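Local coordinates for transmembrane beta-barrels (Synthetic construct, PDB 6X9Z), which is a de novo designed eight-stranded antiparallel beta-barrel, meant to fold into and span a lipid membrane, with no natural biological role known, at residues E2-L8 with Y30-L36; D65-K71 with G87-R93; N97-E103 with A115-K121. Where two conformers were deposited one is given. Residue numbers count along the deposited sequence, not the author numbering.

Contact 1. Residues E2-L8 with Y30-L36; sequences EQKPGTL and YAVSPYL
The side-chain amide of Gln3 donates to two backbone carbonyls of the 31-36 turn, at one end of this eight-stranded beta-barrel. With chi1 m and chi2 t, and its CA-to-CB bond aimed at that turn, Gln3 brings NE2 to 2.9 Å from Leu36 O as a hydrogen bond and to 2.9 Å from Ser33 O as a weak one. The backbone adds Gln3 N to Pro34 O at 2.8 Å. The contact thus joins the N-terminal lead-in of strand 8-17 to the turn between strands 22-31 and 36-45. Segment 2-8 is irregular until Leu8. Lys4 to Thr7 form a type II turn with the classic Pro-Gly pairing at its centre, Pro5 at phi/psi -56/135 and Gly6 at 95/-6; at the latter angles a CB would jam against the preceding carbonyl. Lys4 O accepts from Thr7 N (3.0 Å) and from Thr7 OG1 (2.6 Å). The turn presents Gly6 N to Ala31 O (2.8 Å), while Ala31 N donates to Thr7 O (3.1 Å), so the antiparallel pairing starts with the non-hydrogen-bonded pair Leu8-Tyr30, whose CA atoms are 4.8 Å apart. Pro5 CG packs on Pro34 CD at 3.9 Å. Within the second segment, Ser33 OG accepts from Leu36 N at 3.1 Å in an ST motif. On the surface, Tyr30 (chi1 t) lays the edge of its ring beside Leu8, with CD2 of Tyr30 3.9 Å from CD1 of Leu8.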
loop_
_atom_site.group_PDB
_atom_site.type_symbol
_atom_site.label_atom_id
_atom_site.label_comp_id
_atom_site.label_asym_id
_atom_site.label_seq_id
_atom_site.Cartn_x
_atom_site.Cartn_y
_atom_site.Cartn_z
ATOM N N GLU A 2 -13.760 -9.011 9.306
ATOM C CA GLU A 2 -12.434 -9.548 9.033
ATOM C C GLU A 2 -12.103 -9.466 7.548
ATOM O O GLU A 2 -12.950 -9.161 6.704
ATOM C CB GLU A 2 -12.340 -11.012 9.487
ATOM C CG GLU A 2 -12.638 -11.261 10.957
ATOM C CD GLU A 2 -12.680 -12.748 11.305
ATOM O OE1 GLU A 2 -12.390 -13.585 10.424
ATOM O OE2 GLU A 2 -13.006 -13.076 12.465
ATOM N N GLN A 3 -10.844 -9.752 7.233
ATOM C CA GLN A 3 -10.474 -10.057 5.863
ATOM C C GLN A 3 -10.915 -11.475 5.516
ATOM O O GLN A 3 -11.130 -12.316 6.392
ATOM C CB GLN A 3 -8.964 -9.951 5.657
ATOM C CG GLN A 3 -8.350 -8.596 5.919
ATOM C CD GLN A 3 -6.837 -8.662 5.885
ATOM O OE1 GLN A 3 -6.176 -7.820 5.273
ATOM N NE2 GLN A 3 -6.276 -9.673 6.544
ATOM N N LYS A 4 -11.032 -11.737 4.218
ATOM C CA LYS A 4 -11.221 -13.097 3.739
ATOM C C LYS A 4 -9.853 -13.672 3.415
ATOM O O LYS A 4 -9.247 -13.261 2.414
ATOM C CB LYS A 4 -12.118 -13.119 2.503
ATOM C CG LYS A 4 -12.502 -14.513 2.042
ATOM C CD LYS A 4 -13.259 -15.242 3.135
ATOM C CE LYS A 4 -13.799 -16.575 2.664
ATOM N NZ LYS A 4 -14.585 -17.210 3.752
ATOM N N PRO A 5 -9.317 -14.588 4.223
ATOM C CA PRO A 5 -7.971 -15.115 3.960
ATOM C C PRO A 5 -7.865 -15.703 2.561
ATOM O O PRO A 5 -8.746 -16.437 2.104
ATOM C CB PRO A 5 -7.795 -16.185 5.043
ATOM C CG PRO A 5 -8.652 -15.700 6.162
ATOM C CD PRO A 5 -9.865 -15.110 5.486
ATOM N N GLY A 6 -6.773 -15.362 1.879
ATOM C CA GLY A 6 -6.580 -15.729 0.497
ATOM C C GLY A 6 -6.999 -14.667 -0.494
ATOM O O GLY A 6 -6.778 -14.845 -1.698
ATOM N N THR A 7 -7.610 -13.581 -0.027
ATOM C CA THR A 7 -7.959 -12.476 -0.911
ATOM C C THR A 7 -6.690 -11.873 -1.496
ATOM O O THR A 7 -5.758 -11.538 -0.759
ATOM C CB THR A 7 -8.753 -11.414 -0.155
ATOM O OG1 THR A 7 -10.011 -11.961 0.260
ATOM C CG2 THR A 7 -9.000 -10.201 -1.044
ATOM N N LEU A 8 -6.646 -11.755 -2.818
ATOM C CA LEU A 8 -5.538 -11.124 -3.518
ATOM C C LEU A 8 -6.048 -9.870 -4.208
ATOM O O LEU A 8 -7.060 -9.912 -4.918
ATOM C CB LEU A 8 -4.912 -12.070 -4.542
ATOM C CG LEU A 8 -3.666 -11.538 -5.256
ATOM C CD1 LEU A 8 -2.534 -11.324 -4.279
ATOM C CD2 LEU A 8 -3.249 -12.492 -6.372
ATOM N N TYR A 30 -1.909 -9.359 -0.076
ATOM C CA TYR A 30 -2.466 -10.693 0.082
ATOM C C TYR A 30 -2.782 -10.916 1.554
ATOM O O TYR A 30 -1.883 -10.870 2.397
ATOM C CB TYR A 30 -1.495 -11.752 -0.441
ATOM C CG TYR A 30 -2.002 -13.168 -0.293
ATOM C CD1 TYR A 30 -1.548 -13.979 0.734
ATOM C CD2 TYR A 30 -2.942 -13.688 -1.173
ATOM C CE1 TYR A 30 -2.009 -15.267 0.882
ATOM C CE2 TYR A 30 -3.411 -14.981 -1.032
ATOM C CZ TYR A 30 -2.937 -15.763 -0.001
ATOM O OH TYR A 30 -3.384 -17.050 0.159
ATOM N N ALA A 31 -4.058 -11.145 1.857
ATOM C CA ALA A 31 -4.490 -11.403 3.226
ATOM C C ALA A 31 -4.150 -12.843 3.584
ATOM O O ALA A 31 -4.712 -13.781 3.009
ATOM C CB ALA A 31 -5.985 -11.138 3.377
ATOM N N VAL A 32 -3.226 -13.024 4.533
ATOM C CA VAL A 32 -2.817 -14.361 4.960
ATOM C C VAL A 32 -3.652 -14.894 6.116
ATOM O O VAL A 32 -3.612 -16.104 6.385
ATOM C CB VAL A 32 -1.334 -14.381 5.380
ATOM C CG1 VAL A 32 -0.443 -13.909 4.231
ATOM C CG2 VAL A 32 -1.128 -13.515 6.606
ATOM N N SER A 33 -4.396 -14.037 6.806
ATOM C CA SER A 33 -5.193 -14.419 7.966
ATOM C C SER A 33 -6.337 -13.415 8.088
ATOM O O SER A 33 -6.431 -12.480 7.281
ATOM C CB SER A 33 -4.327 -14.458 9.240
ATOM O OG SER A 33 -3.782 -13.187 9.544
ATOM N N PRO A 34 -7.245 -13.591 9.061
ATOM C CA PRO A 34 -8.341 -12.612 9.199
ATOM C C PRO A 34 -7.903 -11.165 9.350
ATOM O O PRO A 34 -8.657 -10.267 8.953
ATOM C CB PRO A 34 -9.080 -13.105 10.448
ATOM C CG PRO A 34 -8.951 -14.568 10.360
ATOM C CD PRO A 34 -7.548 -14.822 9.821
ATOM N N TYR A 35 -6.717 -10.895 9.897
ATOM C CA TYR A 35 -6.305 -9.519 10.139
ATOM C C TYR A 35 -4.931 -9.158 9.591
ATOM O O TYR A 35 -4.644 -7.963 9.465
ATOM C CB TYR A 35 -6.349 -9.207 11.646
ATOM C CG TYR A 35 -7.736 -9.371 12.249
ATOM C CD1 TYR A 35 -7.998 -10.354 13.198
ATOM C CD2 TYR A 35 -8.786 -8.555 11.848
ATOM C CE1 TYR A 35 -9.269 -10.510 13.740
ATOM C CE2 TYR A 35 -10.054 -8.701 12.384
ATOM C CZ TYR A 35 -10.291 -9.679 13.327
ATOM O OH TYR A 35 -11.553 -9.821 13.858
ATOM N N LEU A 36 -4.089 -10.123 9.236
ATOM C CA LEU A 36 -2.761 -9.828 8.715
ATOM C C LEU A 36 -2.737 -9.954 7.196
ATOM O O LEU A 36 -3.534 -10.680 6.598
ATOM C CB LEU A 36 -1.706 -10.756 9.326
ATOM C CG LEU A 36 -1.593 -10.708 10.852
ATOM C CD1 LEU A 36 -0.478 -11.613 11.354
ATOM C CD2 LEU A 36 -1.393 -9.280 11.331
#

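Contact 2. Residues D65-K71 with G87-R93; sequences DLEPYVK and GAGALYR
Tyr69, in the p rotamer (chi1 67°), lays its ring over Gly89: Gly89 CA sits 4.0 Å from the ring centroid, 24° off the normal, a CH-pi contact. A CB on Gly89 would lie 2.7 Å from Tyr69 OH, a clash. Strands 66-71 and 87-93 are antiparallel (160°, axes 4.4 Å apart at closest approach), with Leu66-Tyr92, Pro68-Ala90 and Val70-Ala88 as non-hydrogen-bonded pairs. Glu67-Leu91, Tyr69-Gly89 and Lys71-Gly87 are hydrogen-bonded; Tyr69 N to Gly89 O and Gly89 N to Tyr69 O both measure 2.9 Å, Gly87 N to Lys71 O 2.6 Å. Leu66, Pro68, Ala90 and Tyr92 share one face, where Leu66 CD1 meets Ala90 CB at 3.5 Å. The other face looks into the barrel: Tyr69 OH is hydrogen-bonded to Glu103 OE1, and Lys71 is salt-bridged to Asp39. At the strand ends, Asp65 OD2 and Arg93 NH2 form a salt bridge of 2.7 Å. A tyrosine seated over glycine and tied to a glutamate is consistent with the mortise-tenon joint of transmembrane beta-barrels.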
loop_
_atom_site.group_PDB
_atom_site.type_symbol
_atom_site.label_atom_id
_atom_site.label_comp_id
_atom_site.label_asym_id
_atom_site.label_seq_id
_atom_site.Cartn_x
_atom_site.Cartn_y
_atom_site.Cartn_z
ATOM N N ASP A 65 -18.097 -1.050 3.227
ATOM C CA ASP A 65 -17.571 0.053 2.433
ATOM C C ASP A 65 -16.179 0.507 2.843
ATOM O O ASP A 65 -15.492 1.131 2.028
ATOM C CB ASP A 65 -18.494 1.278 2.515
ATOM C CG ASP A 65 -19.957 0.920 2.392
ATOM O OD1 ASP A 65 -20.567 0.570 3.423
ATOM O OD2 ASP A 65 -20.496 1.000 1.269
ATOM N N LEU A 66 -15.760 0.247 4.078
ATOM C CA LEU A 66 -14.514 0.787 4.606
ATOM C C LEU A 66 -13.660 -0.337 5.169
ATOM O O LEU A 66 -14.152 -1.177 5.930
ATOM C CB LEU A 66 -14.790 1.842 5.682
ATOM C CG LEU A 66 -13.601 2.390 6.469
ATOM C CD1 LEU A 66 -12.597 3.066 5.551
ATOM C CD2 LEU A 66 -14.085 3.358 7.528
ATOM N N GLU A 67 -12.381 -0.345 4.789
ATOM C CA GLU A 67 -11.420 -1.344 5.248
ATOM C C GLU A 67 -10.125 -0.641 5.629
ATOM O O GLU A 67 -9.234 -0.449 4.792
ATOM C CB GLU A 67 -11.169 -2.412 4.182
ATOM C CG GLU A 67 -10.131 -3.441 4.606
ATOM C CD GLU A 67 -9.970 -4.578 3.619
ATOM O OE1 GLU A 67 -10.580 -4.534 2.531
ATOM O OE2 GLU A 67 -9.226 -5.529 3.936
ATOM N N PRO A 68 -9.989 -0.237 6.889
ATOM C CA PRO A 68 -8.757 0.426 7.322
ATOM C C PRO A 68 -7.599 -0.558 7.395
ATOM O O PRO A 68 -7.783 -1.768 7.529
ATOM C CB PRO A 68 -9.109 0.963 8.715
ATOM C CG PRO A 68 -10.613 0.860 8.823
ATOM C CD PRO A 68 -11.000 -0.284 7.955
ATOM N N TYR A 69 -6.385 -0.016 7.314
ATOM C CA TYR A 69 -5.194 -0.841 7.444
ATOM C C TYR A 69 -4.034 0.020 7.917
ATOM O O TYR A 69 -3.984 1.225 7.657
ATOM C CB TYR A 69 -4.834 -1.543 6.124
ATOM C CG TYR A 69 -4.395 -0.616 5.015
ATOM C CD1 TYR A 69 -3.050 -0.338 4.810
ATOM C CD2 TYR A 69 -5.324 -0.019 4.170
ATOM C CE1 TYR A 69 -2.639 0.510 3.804
ATOM C CE2 TYR A 69 -4.920 0.833 3.155
ATOM C CZ TYR A 69 -3.575 1.093 2.980
ATOM O OH TYR A 69 -3.166 1.937 1.975
ATOM N N VAL A 70 -3.120 -0.614 8.640
ATOM C CA VAL A 70 -1.814 -0.051 8.951
ATOM C C VAL A 70 -0.782 -1.059 8.472
ATOM O O VAL A 70 -1.014 -2.271 8.535
ATOM C CB VAL A 70 -1.654 0.263 10.458
ATOM C CG1 VAL A 70 -1.811 -0.993 11.297
ATOM C CG2 VAL A 70 -0.316 0.955 10.744
ATOM N N LYS A 71 0.328 -0.566 7.936
ATOM C CA LYS A 71 1.312 -1.466 7.363
ATOM C C LYS A 71 2.695 -0.870 7.542
ATOM O O LYS A 71 2.857 0.341 7.707
ATOM C CB LYS A 71 1.035 -1.740 5.880
ATOM C CG LYS A 71 1.376 -0.589 4.955
ATOM C CD LYS A 71 1.079 -0.952 3.509
ATOM C CE LYS A 71 1.560 0.138 2.563
ATOM N NZ LYS A 71 1.197 -0.137 1.147
ATOM N N GLY A 87 2.887 2.770 6.837
ATOM C CA GLY A 87 1.739 3.394 6.208
ATOM C C GLY A 87 0.497 3.242 7.058
ATOM O O GLY A 87 0.406 2.361 7.919
ATOM N N ALA A 88 -0.460 4.131 6.807
ATOM C CA ALA A 88 -1.761 4.083 7.466
ATOM C C ALA A 88 -2.792 4.545 6.448
ATOM O O ALA A 88 -2.736 5.691 5.986
ATOM C CB ALA A 88 -1.789 4.961 8.715
ATOM N N GLY A 89 -3.718 3.666 6.091
ATOM C CA GLY A 89 -4.671 4.021 5.064
ATOM C C GLY A 89 -5.987 3.286 5.160
ATOM O O GLY A 89 -6.305 2.681 6.188
ATOM N N ALA A 90 -6.770 3.341 4.090
ATOM C CA ALA A 90 -8.007 2.582 4.057
ATOM C C ALA A 90 -8.399 2.323 2.612
ATOM O O ALA A 90 -7.983 3.042 1.698
ATOM C CB ALA A 90 -9.137 3.308 4.795
ATOM N N LEU A 91 -9.191 1.276 2.425
ATOM C CA LEU A 91 -9.781 0.946 1.137
ATOM C C LEU A 91 -11.274 1.229 1.190
ATOM O O LEU A 91 -11.963 0.773 2.108
ATOM C CB LEU A 91 -9.533 -0.519 0.778
ATOM C CG LEU A 91 -8.071 -0.913 0.610
ATOM C CD1 LEU A 91 -7.954 -2.407 0.401
ATOM C CD2 LEU A 91 -7.479 -0.165 -0.560
ATOM N N TYR A 92 -11.762 1.978 0.213
ATOM C CA TYR A 92 -13.172 2.335 0.104
ATOM C C TYR A 92 -13.756 1.546 -1.064
ATOM O O TYR A 92 -13.527 1.886 -2.227
ATOM C CB TYR A 92 -13.330 3.840 -0.085
ATOM C CG TYR A 92 -12.790 4.644 1.077
ATOM C CD1 TYR A 92 -11.459 5.044 1.119
ATOM C CD2 TYR A 92 -13.611 4.987 2.140
ATOM C CE1 TYR A 92 -10.968 5.775 2.186
ATOM C CE2 TYR A 92 -13.132 5.712 3.209
ATOM C CZ TYR A 92 -11.813 6.104 3.230
ATOM O OH TYR A 92 -11.346 6.825 4.305
ATOM N N ARG A 93 -14.503 0.489 -0.750
ATOM C CA ARG A 93 -15.104 -0.337 -1.789
ATOM C C ARG A 93 -16.073 0.482 -2.630
ATOM O O ARG A 93 -16.945 1.177 -2.099
ATOM C CB ARG A 93 -15.818 -1.533 -1.154
ATOM C CG ARG A 93 -16.992 -2.105 -1.945
ATOM C CD ARG A 93 -18.317 -1.547 -1.432
ATOM N NE ARG A 93 -19.412 -2.507 -1.508
ATOM C CZ ARG A 93 -20.616 -2.298 -0.987
ATOM N NH1 ARG A 93 -21.559 -3.225 -1.094
ATOM N NH2 ARG A 93 -20.876 -1.159 -0.356
#

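Contact 3. Residues N97-E103 with A115-K121; sequences NLALMVE and AIGIAYK
Strands 98-103 and 115-121 run antiparallel at 148°, their axes 4.3 Å apart at closest approach, as the last hairpin of the eight-stranded barrel. Hydrogen-bonded pairs are Ala99-Ala119, Met101-Gly117 and Glu103-Ala115; Leu98-Tyr120, Leu100-Ile118 and Val102-Ile116 alternate with them as non-hydrogen-bonded pairs. Met101 N to Gly117 O measures 2.7 Å and Gly117 N to Met101 O 2.8 Å, while the bonds of Glu103 N to Ala115 O and Ala115 N to Glu103 O are both 2.9 Å. Ala119 N to Ala99 O is 2.8 Å; the return bond from Ala99 N to Ala119 O, 3.0 Å, is weak. Side chains alternate accordingly. Leu98, Leu100, Val102, Ile116, Ile118 and Tyr120 form an apolar and aromatic outer face, consistent with facing lipid: Leu98 CD1 touches Ile118 CB at 3.8 Å, and Val102 CG1 touches Ile116 CG2 at 4.0 Å. The inner face carries small residues around Met101, which is fully extended (t, t, t) and packs against Val13 and Leu91. Beside it, Glu103 is hydrogen-bonded through OE1 to Tyr69. The pairing finishes at the strand ends, where Lys121 N donates to Asn97 O at 3.0 Å.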
loop_
_atom_site.group_PDB
_atom_site.type_symbol
_atom_site.label_atom_id
_atom_site.label_comp_id
_atom_site.label_asym_id
_atom_site.label_seq_id
_atom_site.Cartn_x
_atom_site.Cartn_y
_atom_site.Cartn_z
ATOM N N ASN A 97 -15.493 -5.547 -7.502
ATOM C CA ASN A 97 -14.201 -5.725 -8.133
ATOM C C ASN A 97 -13.193 -4.646 -7.774
ATOM O O ASN A 97 -11.987 -4.884 -7.898
ATOM C CB ASN A 97 -14.370 -5.748 -9.659
ATOM C CG ASN A 97 -13.429 -6.708 -10.320
ATOM O OD1 ASN A 97 -12.609 -7.336 -9.653
ATOM N ND2 ASN A 97 -13.548 -6.851 -11.637
ATOM N N LEU A 98 -13.652 -3.480 -7.327
ATOM C CA LEU A 98 -12.820 -2.290 -7.274
ATOM C C LEU A 98 -12.968 -1.583 -5.937
ATOM O O LEU A 98 -14.029 -1.609 -5.308
ATOM C CB LEU A 98 -13.185 -1.329 -8.405
ATOM C CG LEU A 98 -12.351 -0.058 -8.575
ATOM C CD1 LEU A 98 -10.902 -0.397 -8.867
ATOM C CD2 LEU A 98 -12.946 0.779 -9.683
ATOM N N ALA A 99 -11.887 -0.924 -5.526
ATOM C CA ALA A 99 -11.878 -0.140 -4.304
ATOM C C ALA A 99 -10.952 1.047 -4.503
ATOM O O ALA A 99 -9.937 0.948 -5.196
ATOM C CB ALA A 99 -11.427 -0.975 -3.102
ATOM N N LEU A 100 -11.324 2.175 -3.907
ATOM C CA LEU A 100 -10.468 3.349 -3.891
ATOM C C LEU A 100 -9.542 3.275 -2.690
ATOM O O LEU A 100 -9.948 2.874 -1.596
ATOM C CB LEU A 100 -11.295 4.630 -3.838
ATOM C CG LEU A 100 -12.372 4.690 -4.918
ATOM C CD1 LEU A 100 -13.181 5.954 -4.764
ATOM C CD2 LEU A 100 -11.745 4.592 -6.299
ATOM N N MET A 101 -8.292 3.663 -2.905
ATOM C CA MET A 101 -7.239 3.489 -1.918
ATOM C C MET A 101 -6.636 4.843 -1.595
ATOM O O MET A 101 -6.277 5.599 -2.503
ATOM C CB MET A 101 -6.172 2.530 -2.441
ATOM C CG MET A 101 -5.021 2.274 -1.494
ATOM S SD MET A 101 -3.881 1.118 -2.270
ATOM C CE MET A 101 -2.646 0.933 -0.993
ATOM N N VAL A 102 -6.549 5.153 -0.310
ATOM C CA VAL A 102 -5.859 6.340 0.173
ATOM C C VAL A 102 -4.975 5.913 1.331
ATOM O O VAL A 102 -5.365 5.071 2.150
ATOM C CB VAL A 102 -6.836 7.455 0.599
ATOM C CG1 VAL A 102 -7.710 7.865 -0.574
ATOM C CG2 VAL A 102 -7.690 7.009 1.774
ATOM N N GLU A 103 -3.776 6.474 1.384
ATOM C CA GLU A 103 -2.786 6.020 2.345
ATOM C C GLU A 103 -1.887 7.179 2.727
ATOM O O GLU A 103 -1.323 7.845 1.856
ATOM C CB GLU A 103 -1.954 4.877 1.766
ATOM C CG GLU A 103 -0.774 4.491 2.620
ATOM C CD GLU A 103 -0.080 3.263 2.097
ATOM O OE1 GLU A 103 -0.778 2.380 1.549
ATOM O OE2 GLU A 103 1.158 3.183 2.229
ATOM N N ALA A 115 -0.652 9.043 -0.650
ATOM C CA ALA A 115 -0.818 8.282 -1.876
ATOM C C ALA A 115 -2.287 7.948 -2.080
ATOM O O ALA A 115 -2.993 7.594 -1.130
ATOM C CB ALA A 115 0.016 6.997 -1.853
ATOM N N ILE A 116 -2.742 8.083 -3.323
ATOM C CA ILE A 116 -4.094 7.726 -3.722
ATOM C C ILE A 116 -4.000 6.775 -4.904
ATOM O O ILE A 116 -3.049 6.824 -5.691
ATOM C CB ILE A 116 -4.945 8.961 -4.080
ATOM C CG1 ILE A 116 -4.292 9.735 -5.227
ATOM C CG2 ILE A 116 -5.135 9.852 -2.860
ATOM C CD1 ILE A 116 -5.070 10.954 -5.666
ATOM N N GLY A 117 -4.991 5.902 -5.020
ATOM C CA GLY A 117 -4.973 4.913 -6.077
ATOM C C GLY A 117 -6.197 4.030 -6.001
ATOM O O GLY A 117 -7.168 4.340 -5.309
ATOM N N ILE A 118 -6.142 2.925 -6.741
ATOM C CA ILE A 118 -7.227 1.956 -6.771
ATOM C C ILE A 118 -6.678 0.597 -6.366
ATOM O O ILE A 118 -5.476 0.334 -6.433
ATOM C CB ILE A 118 -7.903 1.863 -8.152
ATOM C CG1 ILE A 118 -6.895 1.371 -9.190
ATOM C CG2 ILE A 118 -8.533 3.195 -8.535
ATOM C CD1 ILE A 118 -7.415 1.355 -10.603
ATOM N N ALA A 119 -7.590 -0.277 -5.952
ATOM C CA ALA A 119 -7.250 -1.632 -5.543
ATOM C C ALA A 119 -8.217 -2.589 -6.219
ATOM O O ALA A 119 -9.424 -2.544 -5.957
ATOM C CB ALA A 119 -7.298 -1.781 -4.021
ATOM N N TYR A 120 -7.686 -3.438 -7.095
ATOM C CA TYR A 120 -8.475 -4.374 -7.883
ATOM C C TYR A 120 -8.385 -5.754 -7.253
ATOM O O TYR A 120 -7.284 -6.239 -6.974
ATOM C CB TYR A 120 -7.966 -4.411 -9.323
ATOM C CG TYR A 120 -8.792 -5.234 -10.291
ATOM C CD1 TYR A 120 -8.508 -6.576 -10.517
ATOM C CD2 TYR A 120 -9.831 -4.658 -11.007
ATOM C CE1 TYR A 120 -9.252 -7.326 -11.418
ATOM C CE2 TYR A 120 -10.576 -5.397 -11.908
ATOM C CZ TYR A 120 -10.284 -6.727 -12.109
ATOM O OH TYR A 120 -11.039 -7.446 -13.009
ATOM N N LYS A 121 -9.538 -6.382 -7.036
ATOM C CA LYS A 121 -9.609 -7.666 -6.350
ATOM C C LYS A 121 -9.591 -8.784 -7.386
ATOM O O LYS A 121 -10.542 -8.940 -8.158
ATOM C CB LYS A 121 -10.860 -7.738 -5.480
ATOM C CG LYS A 121 -10.947 -8.997 -4.642
ATOM C CD LYS A 121 -12.210 -9.028 -3.792
ATOM C CE LYS A 121 -12.279 -10.318 -2.984
ATOM N NZ LYS A 121 -13.389 -10.312 -1.997
#

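In the fold
From the N terminus, contact 1 comes first: the segment leading into strand 8-17 folds back on the turn after strand 22-31, closing the first hairpin at the barrel end holding the C terminus. Contact 2 closes the hairpin of 66-77 and 82-93, with 15 residues between its segments, and contact 3 the last, 98-106 with 112-121, with 11. The three run in series, neither nested nor crossed. Contacts 2 and 3 share the seam between 82-93 and 98-106, where Tyr92 N and Leu100 O are hydrogen-bonded at 2.7 Å. Contact 1 reaches contact 2 through Gln3 on Glu67, and contact 3 through Thr7 on Lys121. Backbone bonds from Ile116, Ile118 and Tyr120 to strand 8-17 close the barrel.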